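Local atomic coordinates of lysine-sensitive aspartokinase 3 (Escherichia coli, PDB entry 2J0W), a protein that catalyses ATP-dependent phosphorylation of L-aspartate to 4-phospho-L-aspartate, the lysine-inhibited first step from aspartate toward lysine. Residues G43-N46 / L47-L51; E59-E62 / K63-I67; I70-A73 / I74-R77; L91-N94 / I95-A99; E100-A103 / L104-P108. All coordinates share one frame; numbering follows the deposited sequence.

Interaction 1: G43-N46 / L47-L51; sequences GITN and LLVAL. With ASP (aspartic acid), chain B.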
loop_
_atom_site.group_PDB
_atom_site.type_symbol
_atom_site.label_atom_id
_atom_site.label_comp_id
_atom_site.label_asym_id
_atom_site.label_seq_id
_atom_site.Cartn_x
_atom_site.Cartn_y
_atom_site.Cartn_z
ATOM N N GLY A 43 -35.726 -10.372 -10.070
ATOM C CA GLY A 43 -35.855 -11.679 -9.438
ATOM C C GLY A 43 -35.443 -12.905 -10.247
ATOM O O GLY A 43 -35.015 -13.909 -9.676
ATOM N N ILE A 44 -35.570 -12.840 -11.569
ATOM C CA ILE A 44 -35.217 -13.976 -12.408
ATOM C C ILE A 44 -33.798 -14.491 -12.183
ATOM O O ILE A 44 -33.604 -15.664 -11.868
ATOM C CB ILE A 44 -35.413 -13.650 -13.918
ATOM C CG1 ILE A 44 -36.904 -13.539 -14.226
ATOM C CG2 ILE A 44 -34.837 -14.760 -14.791
ATOM C CD1 ILE A 44 -37.689 -14.820 -13.899
ATOM N N THR A 45 -32.806 -13.622 -12.322
ATOM C CA THR A 45 -31.426 -14.056 -12.156
ATOM C C THR A 45 -31.150 -14.726 -10.817
ATOM O O THR A 45 -30.456 -15.744 -10.782
ATOM C CB THR A 45 -30.437 -12.887 -12.392
ATOM O OG1 THR A 45 -30.532 -12.469 -13.761
ATOM C CG2 THR A 45 -28.993 -13.327 -12.118
ATOM N N ASN A 46 -31.682 -14.178 -9.722
ATOM C CA ASN A 46 -31.461 -14.798 -8.409
ATOM C C ASN A 46 -32.125 -16.183 -8.377
ATOM O O ASN A 46 -31.564 -17.147 -7.853
ATOM C CB ASN A 46 -32.041 -13.961 -7.260
ATOM C CG ASN A 46 -31.393 -12.585 -7.130
ATOM O OD1 ASN A 46 -30.203 -12.396 -7.403
ATOM N ND2 ASN A 46 -32.184 -11.619 -6.684
ATOM N N LEU A 47 -33.324 -16.286 -8.930
ATOM C CA LEU A 47 -33.993 -17.578 -8.933
ATOM C C LEU A 47 -33.118 -18.559 -9.708
ATOM O O LEU A 47 -32.770 -19.638 -9.202
ATOM C CB LEU A 47 -35.384 -17.456 -9.565
ATOM C CG LEU A 47 -36.398 -16.813 -8.604
ATOM C CD1 LEU A 47 -37.722 -16.503 -9.310
ATOM C CD2 LEU A 47 -36.617 -17.762 -7.426
ATOM N N LEU A 48 -32.739 -18.153 -10.918
ATOM C CA LEU A 48 -31.898 -18.961 -11.796
ATOM C C LEU A 48 -30.583 -19.363 -11.147
ATOM O O LEU A 48 -30.114 -20.488 -11.333
ATOM C CB LEU A 48 -31.621 -18.214 -13.098
ATOM C CG LEU A 48 -32.844 -18.148 -14.015
ATOM C CD1 LEU A 48 -32.514 -17.369 -15.264
ATOM C CD2 LEU A 48 -33.291 -19.572 -14.375
ATOM N N VAL A 49 -29.989 -18.458 -10.379
ATOM C CA VAL A 49 -28.735 -18.770 -9.716
ATOM C C VAL A 49 -28.971 -19.788 -8.596
ATOM O O VAL A 49 -28.164 -20.694 -8.386
ATOM C CB VAL A 49 -28.079 -17.489 -9.146
ATOM C CG1 VAL A 49 -27.010 -17.850 -8.112
ATOM C CG2 VAL A 49 -27.460 -16.686 -10.285
ATOM N N ALA A 50 -30.082 -19.658 -7.886
ATOM C CA ALA A 50 -30.366 -20.597 -6.811
ATOM C C ALA A 50 -30.557 -21.998 -7.390
ATOM O O ALA A 50 -30.236 -22.994 -6.739
ATOM C CB ALA A 50 -31.604 -20.174 -6.060
ATOM N N LEU A 51 -31.087 -22.069 -8.612
ATOM C CA LEU A 51 -31.310 -23.354 -9.267
ATOM C C LEU A 51 -30.013 -23.977 -9.789
ATOM O O LEU A 51 -29.872 -25.202 -9.818
ATOM C CB LEU A 51 -32.294 -23.193 -10.408
ATOM C CG LEU A 51 -33.747 -22.980 -10.001
ATOM C CD1 LEU A 51 -34.557 -22.573 -11.227
ATOM C CD2 LEU A 51 -34.295 -24.262 -9.382
HETATM N N ASP B . -29.194 -10.064 -14.994
HETATM C CA ASP B . -27.892 -9.983 -14.337
HETATM C C ASP B . -28.166 -9.845 -12.824
HETATM O O ASP B . -29.344 -9.999 -12.418
HETATM C CB ASP B . -27.078 -8.794 -14.936
HETATM C CG ASP B . -27.602 -7.369 -14.651
HETATM O OD1 ASP B . -28.651 -7.242 -13.944
HETATM O OD2 ASP B . -26.968 -6.364 -15.137
HETATM O OXT ASP B . -27.191 -9.541 -12.053
#

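Interaction 2: E59-E62 / K63-I67; sequences ERFE and KLDAI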
loop_
_atom_site.group_PDB
_atom_site.type_symbol
_atom_site.label_atom_id
_atom_site.label_comp_id
_atom_site.label_asym_id
_atom_site.label_seq_id
_atom_site.Cartn_x
_atom_site.Cartn_y
_atom_site.Cartn_z
ATOM N N GLU A 59 -38.004 -27.569 -3.346
ATOM C CA GLU A 59 -37.527 -26.210 -3.536
ATOM C C GLU A 59 -37.275 -25.911 -5.004
ATOM O O GLU A 59 -37.509 -24.800 -5.469
ATOM C CB GLU A 59 -36.246 -26.010 -2.740
ATOM C CG GLU A 59 -35.785 -24.580 -2.683
ATOM C CD GLU A 59 -34.631 -24.400 -1.731
ATOM O OE1 GLU A 59 -34.356 -25.337 -0.950
ATOM O OE2 GLU A 59 -34.007 -23.318 -1.757
ATOM N N ARG A 60 -36.788 -26.907 -5.734
ATOM C CA ARG A 60 -36.509 -26.723 -7.151
ATOM C C ARG A 60 -37.800 -26.333 -7.853
ATOM O O ARG A 60 -37.855 -25.337 -8.573
ATOM C CB ARG A 60 -35.952 -28.015 -7.767
ATOM C CG ARG A 60 -35.249 -27.817 -9.097
ATOM C CD ARG A 60 -35.041 -29.127 -9.831
ATOM N NE ARG A 60 -34.268 -30.092 -9.054
ATOM C CZ ARG A 60 -34.430 -31.410 -9.143
ATOM N NH1 ARG A 60 -35.337 -31.910 -9.972
ATOM N NH2 ARG A 60 -33.695 -32.230 -8.402
ATOM N N PHE A 61 -38.852 -27.118 -7.625
ATOM C CA PHE A 61 -40.147 -26.846 -8.251
ATOM C C PHE A 61 -40.725 -25.477 -7.896
ATOM O O PHE A 61 -41.385 -24.844 -8.717
ATOM C CB PHE A 61 -41.163 -27.922 -7.882
ATOM C CG PHE A 61 -42.512 -27.719 -8.529
ATOM C CD1 PHE A 61 -42.631 -27.663 -9.921
ATOM C CD2 PHE A 61 -43.663 -27.586 -7.754
ATOM C CE1 PHE A 61 -43.874 -27.480 -10.529
ATOM C CE2 PHE A 61 -44.910 -27.403 -8.352
ATOM C CZ PHE A 61 -45.014 -27.351 -9.742
ATOM N N GLU A 62 -40.496 -25.027 -6.668
ATOM C CA GLU A 62 -40.990 -23.726 -6.266
ATOM C C GLU A 62 -40.295 -22.673 -7.129
ATOM O O GLU A 62 -40.946 -21.783 -7.685
ATOM C CB GLU A 62 -40.675 -23.467 -4.796
ATOM C CG GLU A 62 -41.109 -24.581 -3.868
ATOM C CD GLU A 62 -40.637 -24.355 -2.444
ATOM O OE1 GLU A 62 -40.871 -25.239 -1.591
ATOM O OE2 GLU A 62 -40.032 -23.290 -2.180
ATOM N N LYS A 63 -38.974 -22.786 -7.257
ATOM C CA LYS A 63 -38.218 -21.820 -8.044
ATOM C C LYS A 63 -38.662 -21.789 -9.501
ATOM O O LYS A 63 -38.842 -20.714 -10.080
ATOM C CB LYS A 63 -36.725 -22.126 -7.991
ATOM C CG LYS A 63 -36.162 -22.263 -6.607
ATOM C CD LYS A 63 -36.088 -20.955 -5.841
ATOM C CE LYS A 63 -35.191 -21.182 -4.621
ATOM N NZ LYS A 63 -35.117 -20.039 -3.699
ATOM N N LEU A 64 -38.837 -22.965 -10.096
ATOM C CA LEU A 64 -39.248 -23.023 -11.490
ATOM C C LEU A 64 -40.614 -22.392 -11.666
ATOM O O LEU A 64 -40.916 -21.827 -12.718
ATOM C CB LEU A 64 -39.262 -24.470 -11.981
ATOM C CG LEU A 64 -37.891 -25.162 -11.894
ATOM C CD1 LEU A 64 -38.044 -26.647 -12.132
ATOM C CD2 LEU A 64 -36.932 -24.552 -12.910
ATOM N N ASP A 65 -41.449 -22.466 -10.638
ATOM C CA ASP A 65 -42.767 -21.880 -10.757
ATOM C C ASP A 65 -42.714 -20.375 -10.580
ATOM O O ASP A 65 -43.421 -19.625 -11.265
ATOM C CB ASP A 65 -43.725 -22.490 -9.746
ATOM C CG ASP A 65 -44.681 -23.475 -10.386
ATOM O OD1 ASP A 65 -45.218 -23.169 -11.476
ATOM O OD2 ASP A 65 -44.904 -24.550 -9.793
ATOM N N ALA A 66 -41.884 -19.926 -9.652
ATOM C CA ALA A 66 -41.753 -18.497 -9.447
ATOM C C ALA A 66 -41.212 -17.937 -10.778
ATOM O O ALA A 66 -41.566 -16.839 -11.199
ATOM C CB ALA A 66 -40.788 -18.211 -8.279
ATOM N N ILE A 67 -40.369 -18.710 -11.451
ATOM C CA ILE A 67 -39.827 -18.270 -12.729
ATOM C C ILE A 67 -40.918 -18.255 -13.802
ATOM O O ILE A 67 -41.045 -17.275 -14.546
ATOM C CB ILE A 67 -38.650 -19.169 -13.178
ATOM C CG1 ILE A 67 -37.442 -18.887 -12.282
ATOM C CG2 ILE A 67 -38.320 -18.930 -14.653
ATOM C CD1 ILE A 67 -36.225 -19.694 -12.638
#

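Interaction 3: I70-A73 / I74-R77; sequences IQFA and ILER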
loop_
_atom_site.group_PDB
_atom_site.type_symbol
_atom_site.label_atom_id
_atom_site.label_comp_id
_atom_site.label_asym_id
_atom_site.label_seq_id
_atom_site.Cartn_x
_atom_site.Cartn_y
_atom_site.Cartn_z
ATOM N N ILE A 70 -43.672 -15.143 -13.210
ATOM C CA ILE A 70 -43.156 -13.863 -13.701
ATOM C C ILE A 70 -43.243 -13.690 -15.223
ATOM O O ILE A 70 -43.582 -12.612 -15.716
ATOM C CB ILE A 70 -41.680 -13.654 -13.237
ATOM C CG1 ILE A 70 -41.655 -13.350 -11.739
ATOM C CG2 ILE A 70 -41.023 -12.525 -14.017
ATOM C CD1 ILE A 70 -40.270 -13.355 -11.144
ATOM N N GLN A 71 -42.944 -14.756 -15.955
ATOM C CA GLN A 71 -42.979 -14.726 -17.412
ATOM C C GLN A 71 -44.397 -14.699 -17.953
ATOM O O GLN A 71 -44.663 -14.066 -18.975
ATOM C CB GLN A 71 -42.257 -15.943 -17.996
ATOM C CG GLN A 71 -40.825 -16.067 -17.555
ATOM C CD GLN A 71 -40.072 -14.774 -17.714
ATOM O OE1 GLN A 71 -40.140 -14.131 -18.756
ATOM N NE2 GLN A 71 -39.346 -14.380 -16.678
ATOM N N PHE A 72 -45.311 -15.400 -17.292
ATOM C CA PHE A 72 -46.682 -15.413 -17.773
ATOM C C PHE A 72 -47.446 -14.153 -17.383
ATOM O O PHE A 72 -48.397 -13.769 -18.055
ATOM C CB PHE A 72 -47.397 -16.687 -17.310
ATOM C CG PHE A 72 -47.130 -17.876 -18.203
ATOM C CD1 PHE A 72 -45.831 -18.336 -18.398
ATOM C CD2 PHE A 72 -48.168 -18.505 -18.883
ATOM C CE1 PHE A 72 -45.568 -19.403 -19.260
ATOM C CE2 PHE A 72 -47.913 -19.575 -19.748
ATOM C CZ PHE A 72 -46.606 -20.022 -19.933
ATOM N N ALA A 73 -47.016 -13.488 -16.318
ATOM C CA ALA A 73 -47.678 -12.258 -15.907
ATOM C C ALA A 73 -47.646 -11.317 -17.103
ATOM O O ALA A 73 -48.600 -10.576 -17.360
ATOM C CB ALA A 73 -46.945 -11.632 -14.737
ATOM N N ILE A 74 -46.532 -11.362 -17.831
ATOM C CA ILE A 74 -46.311 -10.532 -19.011
ATOM C C ILE A 74 -46.979 -11.120 -20.244
ATOM O O ILE A 74 -47.625 -10.413 -21.013
ATOM C CB ILE A 74 -44.822 -10.434 -19.317
ATOM C CG1 ILE A 74 -44.099 -9.727 -18.174
ATOM C CG2 ILE A 74 -44.623 -9.743 -20.652
ATOM C CD1 ILE A 74 -42.620 -9.979 -18.181
ATOM N N LEU A 75 -46.779 -12.420 -20.426
ATOM C CA LEU A 75 -47.311 -13.179 -21.545
ATOM C C LEU A 75 -48.830 -13.038 -21.694
ATOM O O LEU A 75 -49.330 -12.716 -22.770
ATOM C CB LEU A 75 -46.947 -14.652 -21.344
ATOM C CG LEU A 75 -47.070 -15.590 -22.538
ATOM C CD1 LEU A 75 -46.068 -15.182 -23.616
ATOM C CD2 LEU A 75 -46.816 -17.019 -22.079
ATOM N N GLU A 76 -49.540 -13.278 -20.594
ATOM C CA GLU A 76 -50.998 -13.203 -20.547
ATOM C C GLU A 76 -51.574 -11.807 -20.799
ATOM O O GLU A 76 -52.786 -11.625 -20.707
ATOM C CB GLU A 76 -51.509 -13.688 -19.190
ATOM C CG GLU A 76 -51.207 -15.142 -18.881
ATOM C CD GLU A 76 -51.532 -15.524 -17.442
ATOM O OE1 GLU A 76 -51.393 -16.722 -17.119
ATOM O OE2 GLU A 76 -51.917 -14.641 -16.637
ATOM N N ARG A 77 -50.721 -10.829 -21.110
ATOM C CA ARG A 77 -51.199 -9.467 -21.362
ATOM C C ARG A 77 -50.984 -9.056 -22.814
ATOM O O ARG A 77 -51.439 -7.999 -23.256
ATOM C CB ARG A 77 -50.486 -8.478 -20.441
ATOM C CG ARG A 77 -50.643 -8.757 -18.967
ATOM C CD ARG A 77 -51.712 -7.883 -18.350
ATOM N NE ARG A 77 -51.398 -6.470 -18.533
ATOM C CZ ARG A 77 -52.004 -5.471 -17.900
ATOM N NH1 ARG A 77 -52.973 -5.718 -17.024
ATOM N NH2 ARG A 77 -51.638 -4.219 -18.138
#

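Interaction 4: L91-N94 / I95-A99; sequences LLEN and ITVLA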
loop_
_atom_site.group_PDB
_atom_site.type_symbol
_atom_site.label_atom_id
_atom_site.label_comp_id
_atom_site.label_asym_id
_atom_site.label_seq_id
_atom_site.Cartn_x
_atom_site.Cartn_y
_atom_site.Cartn_z
ATOM N N LEU A 91 -37.701 -22.645 -23.430
ATOM C CA LEU A 91 -36.781 -22.057 -22.466
ATOM C C LEU A 91 -37.110 -22.599 -21.075
ATOM O O LEU A 91 -36.241 -23.155 -20.392
ATOM C CB LEU A 91 -36.884 -20.528 -22.504
ATOM C CG LEU A 91 -36.629 -19.928 -23.894
ATOM C CD1 LEU A 91 -36.711 -18.425 -23.823
ATOM C CD2 LEU A 91 -35.262 -20.352 -24.414
ATOM N N LEU A 92 -38.369 -22.464 -20.666
ATOM C CA LEU A 92 -38.763 -22.966 -19.359
ATOM C C LEU A 92 -38.448 -24.443 -19.243
ATOM O O LEU A 92 -37.875 -24.882 -18.251
ATOM C CB LEU A 92 -40.246 -22.729 -19.107
ATOM C CG LEU A 92 -40.577 -21.273 -18.791
ATOM C CD1 LEU A 92 -42.033 -21.173 -18.418
ATOM C CD2 LEU A 92 -39.694 -20.771 -17.647
ATOM N N GLU A 93 -38.804 -25.208 -20.264
ATOM C CA GLU A 93 -38.535 -26.634 -20.233
ATOM C C GLU A 93 -37.034 -26.884 -20.131
ATOM O O GLU A 93 -36.590 -27.730 -19.349
ATOM C CB GLU A 93 -39.098 -27.317 -21.487
ATOM C CG GLU A 93 -38.870 -28.832 -21.531
ATOM C CD GLU A 93 -39.500 -29.569 -20.350
ATOM O OE1 GLU A 93 -40.713 -29.380 -20.116
ATOM O OE2 GLU A 93 -38.787 -30.340 -19.661
ATOM N N ASN A 94 -36.243 -26.145 -20.903
ATOM C CA ASN A 94 -34.802 -26.361 -20.863
ATOM C C ASN A 94 -34.255 -25.981 -19.502
ATOM O O ASN A 94 -33.398 -26.673 -18.945
ATOM C CB ASN A 94 -34.094 -25.559 -21.949
ATOM C CG ASN A 94 -32.678 -26.049 -22.193
ATOM O OD1 ASN A 94 -31.705 -25.323 -21.969
ATOM N ND2 ASN A 94 -32.554 -27.298 -22.646
ATOM N N ILE A 95 -34.763 -24.878 -18.965
ATOM C CA ILE A 95 -34.333 -24.412 -17.654
ATOM C C ILE A 95 -34.578 -25.564 -16.689
ATOM O O ILE A 95 -33.720 -25.906 -15.858
ATOM C CB ILE A 95 -35.146 -23.159 -17.214
ATOM C CG1 ILE A 95 -34.726 -21.950 -18.056
ATOM C CG2 ILE A 95 -34.948 -22.883 -15.733
ATOM C CD1 ILE A 95 -35.463 -20.661 -17.730
ATOM N N THR A 96 -35.748 -26.180 -16.831
ATOM C CA THR A 96 -36.119 -27.289 -15.981
ATOM C C THR A 96 -35.118 -28.432 -16.083
ATOM O O THR A 96 -34.605 -28.895 -15.066
ATOM C CB THR A 96 -37.528 -27.786 -16.335
ATOM O OG1 THR A 96 -38.455 -26.703 -16.177
ATOM C CG2 THR A 96 -37.942 -28.953 -15.432
ATOM N N VAL A 97 -34.808 -28.886 -17.297
ATOM C CA VAL A 97 -33.860 -29.997 -17.414
ATOM C C VAL A 97 -32.491 -29.621 -16.869
ATOM O O VAL A 97 -31.837 -30.443 -16.224
ATOM C CB VAL A 97 -33.685 -30.503 -18.872
ATOM C CG1 VAL A 97 -33.080 -31.919 -18.848
ATOM C CG2 VAL A 97 -35.018 -30.511 -19.595
ATOM N N LEU A 98 -32.052 -28.390 -17.121
ATOM C CA LEU A 98 -30.756 -27.947 -16.608
ATOM C C LEU A 98 -30.784 -27.945 -15.077
ATOM O O LEU A 98 -29.819 -28.367 -14.424
ATOM C CB LEU A 98 -30.406 -26.541 -17.131
ATOM C CG LEU A 98 -30.118 -26.468 -18.637
ATOM C CD1 LEU A 98 -29.857 -25.038 -19.053
ATOM C CD2 LEU A 98 -28.916 -27.337 -18.975
ATOM N N ALA A 99 -31.891 -27.479 -14.503
ATOM C CA ALA A 99 -32.004 -27.449 -13.055
ATOM C C ALA A 99 -31.908 -28.878 -12.532
ATOM O O ALA A 99 -31.380 -29.113 -11.444
ATOM C CB ALA A 99 -33.314 -26.822 -12.640
#

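Interaction 5: E100-A103 / L104-P108; sequences EAAA and LATSP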
loop_
_atom_site.group_PDB
_atom_site.type_symbol
_atom_site.label_atom_id
_atom_site.label_comp_id
_atom_site.label_asym_id
_atom_site.label_seq_id
_atom_site.Cartn_x
_atom_site.Cartn_y
_atom_site.Cartn_z
ATOM N N GLU A 100 -32.409 -29.836 -13.308
ATOM C CA GLU A 100 -32.345 -31.232 -12.885
ATOM C C GLU A 100 -30.907 -31.714 -12.915
ATOM O O GLU A 100 -30.499 -32.531 -12.084
ATOM C CB GLU A 100 -33.194 -32.136 -13.781
ATOM C CG GLU A 100 -32.872 -33.619 -13.589
ATOM C CD GLU A 100 -33.888 -34.541 -14.236
ATOM O OE1 GLU A 100 -34.440 -34.171 -15.297
ATOM O OE2 GLU A 100 -34.126 -35.643 -13.690
ATOM N N ALA A 101 -30.140 -31.205 -13.873
ATOM C CA ALA A 101 -28.743 -31.597 -13.984
ATOM C C ALA A 101 -27.940 -30.949 -12.877
ATOM O O ALA A 101 -27.060 -31.587 -12.284
ATOM C CB ALA A 101 -28.184 -31.197 -15.338
ATOM N N ALA A 102 -28.241 -29.680 -12.597
ATOM C CA ALA A 102 -27.534 -28.959 -11.548
ATOM C C ALA A 102 -27.674 -29.709 -10.223
ATOM O O ALA A 102 -26.764 -29.721 -9.401
ATOM C CB ALA A 102 -28.082 -27.542 -11.417
ATOM N N ALA A 103 -28.814 -30.358 -10.039
ATOM C CA ALA A 103 -29.080 -31.115 -8.817
ATOM C C ALA A 103 -28.122 -32.288 -8.628
ATOM O O ALA A 103 -28.066 -32.865 -7.542
ATOM C CB ALA A 103 -30.498 -31.638 -8.836
ATOM N N LEU A 104 -27.377 -32.633 -9.680
ATOM C CA LEU A 104 -26.446 -33.748 -9.620
ATOM C C LEU A 104 -24.995 -33.308 -9.767
ATOM O O LEU A 104 -24.115 -33.803 -9.058
ATOM C CB LEU A 104 -26.803 -34.759 -10.703
ATOM C CG LEU A 104 -28.232 -35.296 -10.621
ATOM C CD1 LEU A 104 -28.486 -36.133 -11.845
ATOM C CD2 LEU A 104 -28.452 -36.108 -9.347
ATOM N N ALA A 105 -24.766 -32.390 -10.700
ATOM C CA ALA A 105 -23.441 -31.827 -10.948
ATOM C C ALA A 105 -23.597 -30.314 -11.118
ATOM O O ALA A 105 -24.609 -29.850 -11.652
ATOM C CB ALA A 105 -22.841 -32.431 -12.223
ATOM N N THR A 106 -22.630 -29.528 -10.674
ATOM C CA THR A 106 -22.753 -28.083 -10.875
ATOM C C THR A 106 -21.395 -27.529 -11.240
ATOM O O THR A 106 -20.376 -28.093 -10.860
ATOM C CB THR A 106 -23.234 -27.338 -9.601
ATOM O OG1 THR A 106 -22.310 -27.584 -8.537
ATOM C CG2 THR A 106 -24.637 -27.784 -9.195
ATOM N N SER A 107 -21.375 -26.432 -11.983
ATOM C CA SER A 107 -20.112 -25.798 -12.336
ATOM C C SER A 107 -20.377 -24.379 -12.797
ATOM O O SER A 107 -21.493 -24.034 -13.182
ATOM C CB SER A 107 -19.394 -26.559 -13.451
ATOM O OG SER A 107 -19.879 -26.170 -14.724
ATOM N N PRO A 108 -19.351 -23.529 -12.759
ATOM C CA PRO A 108 -19.562 -22.152 -13.203
ATOM C C PRO A 108 -20.057 -22.087 -14.646
ATOM O O PRO A 108 -20.759 -21.147 -15.024
ATOM C CB PRO A 108 -18.187 -21.502 -13.006
ATOM C CG PRO A 108 -17.229 -22.668 -12.996
ATOM C CD PRO A 108 -17.985 -23.728 -12.252
#

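Interaction 1: G43-N46 / L47-L51
Ile-44 and Leu-48 lie side by side on the first turns of helix 44-51 and point the same way. CG2 of Ile-44 meets CD1 of Leu-48 at 3.5 Å. CG1 of Ile-44 sits beside the backbone N (chi1 -70°), which leaves CG2 anti to N, on the side of Leu-48. In the backbone of the same pair, Leu-48 N donates an almost straight bond to Ile-44 O of 2.8 Å.

Thr-45 faces the substrate. Its OG1 accepts a hydrogen bond of 3.0 Å from the amino N of the bound aspartic acid. At chi1 -65° OG1 sits beside the backbone N and CG2 stands anti to it. That methyl packs on the ligand O at 3.4 Å and also approaches CG2 of Val-49 at 4.1 Å. Val-49 CG2 in turn covers Thr-45 O, which takes the bond from Val-49 N.

Gly-43 is the N-cap residue, and its O receives Leu-47 N at 3.0 Å. Its phi of 84° would press a CB against the preceding carbonyl, so glycine fits here. Asn-46 spends its OD1 outside the helix, on NH2 of Arg-198. Since Arg-198 also holds the bound aspartic acid, Asn-46 is probably a second-shell residue that helps to place Arg-198.

The helix follows strand 33-38 of the amino acid kinase domain. Ile-44 and Leu-48 rest on Gln-71 and Ile-67 of helix 57-75. On helix 108-131, Thr-45 touches Glu-119, and Leu-48 and Val-49 touch Val-115.

Interaction 2: E59-E62 / K63-I67
Lys-63 runs beside Glu-59, one helical turn back, and both side chains point the same way. Its CG sits beside the backbone N (chi1 -53°) and the chain bends at chi2. CG therefore lies against Glu-59 O at 3.1 Å, and the outer carbons straighten alongside the glutamate. NZ and Glu-59 OE2 are 4.0 Å apart, a long salt bridge. CE is a little nearer, 3.8 Å from the same OE2, so the aliphatic end of the lysine shares the approach. With an alanine here, the Glu-59 carboxylate would probably lose its nearby positive charge and be freer to turn.

Leu-64 comes next. Its N bonds to Arg-60 O at 3.0 Å, and its CG covers the same oxygen. Asp-65 N bonds to Phe-61 O at 3.1 Å and weakly to Glu-62 O. The Asp-65 carboxylate is modelled over one face of the Phe-61 ring, but the two are too close and this placement is doubtful. Ala-66 N gives Glu-62 O its stronger bond, 2.9 Å long. Ile-67 continues the i to i+4 pattern within its own segment, its N bonding to Lys-63 O.

All of this lies in helix 57-75, from near its start to its middle. Lys-63 and Leu-64 lean on Leu-51 of helix 44-51, and Ile-67 on Leu-48. Leu-64 also reaches Ile-95 and Thr-96 of helix 82-102. Arg-60 packs on Ala-99 of that helix, while its NE turns back to Leu-55 O in the loop before helix 57-75.

Interaction 3: I70-A73 / I74-R77
Gln-71 O and Leu-75 N are joined by a hydrogen bond of 3.0 Å, and Phe-72 O and Glu-76 N by one of 2.8 Å. These are the last i to i+4 bonds of helix 57-75 between the two segments. The chain then tightens, and Arg-77 N bonds to Ile-74 O, only three residues back. Glu-76 and Arg-77 already belong to the turn that leaves the helix.

The main side-chain contact is a CH-pi interaction. CD2 of Leu-75 stands 3.6 Å from the centroid of the Phe-72 ring and only 9° off the ring normal. The methyl is thus centred over one face. Leu-75 directs CG opposite its backbone N (chi1 -164°), and this sends its branch back alongside the ring of Phe-72. A second partner comes at the edge of the ring. Glu-76 OE1 lies near the ring plane, 4.1 Å from Phe-72 CD2, with the carboxylate turned 89° to the ring. Glu-76 CG also covers Phe-72 O at 3.2 Å. Putting a serine in place of Phe-72 would probably strip the Leu-75 methyl of the surface it rests on and open a gap toward helix 82-102. On another side of the helix, Ile-74 CD1 lies 3.7 Å from Ile-70 O.

Four helices touch this part of the chain. Phe-72 touches Glu-89 and Leu-92 of helix 82-102, where Leu-75 meets Ile-84 and Arg-85. Gln-71 and Ile-74 pack on Leu-125 of helix 108-131. Ile-70 and Gln-71 touch Ile-44 of helix 44-51. Ile-74 also meets Met-20 of helix 17-27.

Interaction 4: L91-N94 / I95-A99
Thr-96 holds its OG1 beside its own backbone N (chi1 -59°), which aims the hydroxyl back at Leu-92 O. Asn-94 extends CG opposite its N instead (chi1 -164°), which brings OD1 to the Leu-98 side chain.

The Thr-96 hydroxyl donates to Leu-92 O at 2.8 Å. Thr-96 N donates to the same oxygen at 2.9 Å. The two donors arrive from opposite faces of the carbonyl plane, with OG1 37° out of it. Leu-92 O is thus gripped twice by one residue.

This is the familiar threonine-to-carbonyl bond in the middle of an alpha helix, here helix 82-102 of the amino acid kinase domain. The regular i to i+4 bonds run on around it, starting with Ile-95 N to Leu-91 O at 2.7 Å. Ile-95 CG1 presses on Leu-91 O at 3.0 Å. Ile-95 CD1 reaches CD2 of Leu-92 more loosely, at 4.2 Å.

Asn-94 OD1 lies 3.5 Å from Leu-98 CD1 and also takes a weak hydrogen bond from His-117 NE2 of helix 108-131. On the more exposed side, the Glu-93 chain folds back at chi2 and lays OE2 against Val-97 CG2 at 3.8 Å.

Interaction 5: E100-A103 / L104-P108
The C-terminal part of helix 82-102 passes here into the short link to helix 108-131, and Ala-101 O binds the two together. It accepts two backbone hydrogen bonds. Ala-105 N comes from four residues on, at 2.9 Å and almost straight, close to the line of the carbonyl. Leu-104 N comes from three residues on, at 2.8 Å. This second donor stands well above the carbonyl plane, 54° out of it.

A weaker contact follows as the chain leaves. CA of Ala-102 points its hydrogen at Ala-105 O, a CH...O contact of 3.1 Å. From Ala-105 on, the backbone is extended and heads away from the helix.

Side chains add little. Leu-104 brings CG to 3.9 Å from Glu-100 O, and its CD2 lies 3.7 Å from Ala-103 O. The Thr-106 methyl lies near Ala-102, but it is modelled too close to Ala-102 O and its exact place is doubtful. Arg-60 of helix 57-75 touches Ala-103. Ser-107 then serves as N-cap of the next helix, where its OG bonds to Leu-110 N.

The contact is therefore mainly a backbone one. The link is held through the backbone of Ala-101 and Ala-102. One carbonyl satisfies two N-H groups at the point where the chain changes direction. A side-chain hydroxyl then takes over the same work at the start of the next helix.

In the fold
The five contacts lie in series along three successive helices and the link to a fourth. Only interaction 1 touches the substrate; its Thr-45 side chain is about 9 Å from the bound ADP. Interaction 2 packs against interaction 1, with Leu-48 CD2 3.4 Å from Ile-67 CD1 and their centres 10 Å apart. Interaction 4 backs both: Ile-95 CG2 is 3.8 Å from Leu-64 CD2 and 3.9 Å from Leu-48 CD2. Interaction 3 continues helix 57-75 and returns to interaction 1 where Gln-71 NE2 meets Ile-44 CD1. Interaction 5 touches interaction 1 where Leu-51 O is 3.4 Å from Ala-102 CB. Interactions 3 and 5 do not touch; their nearest atoms are about 17 Å apart.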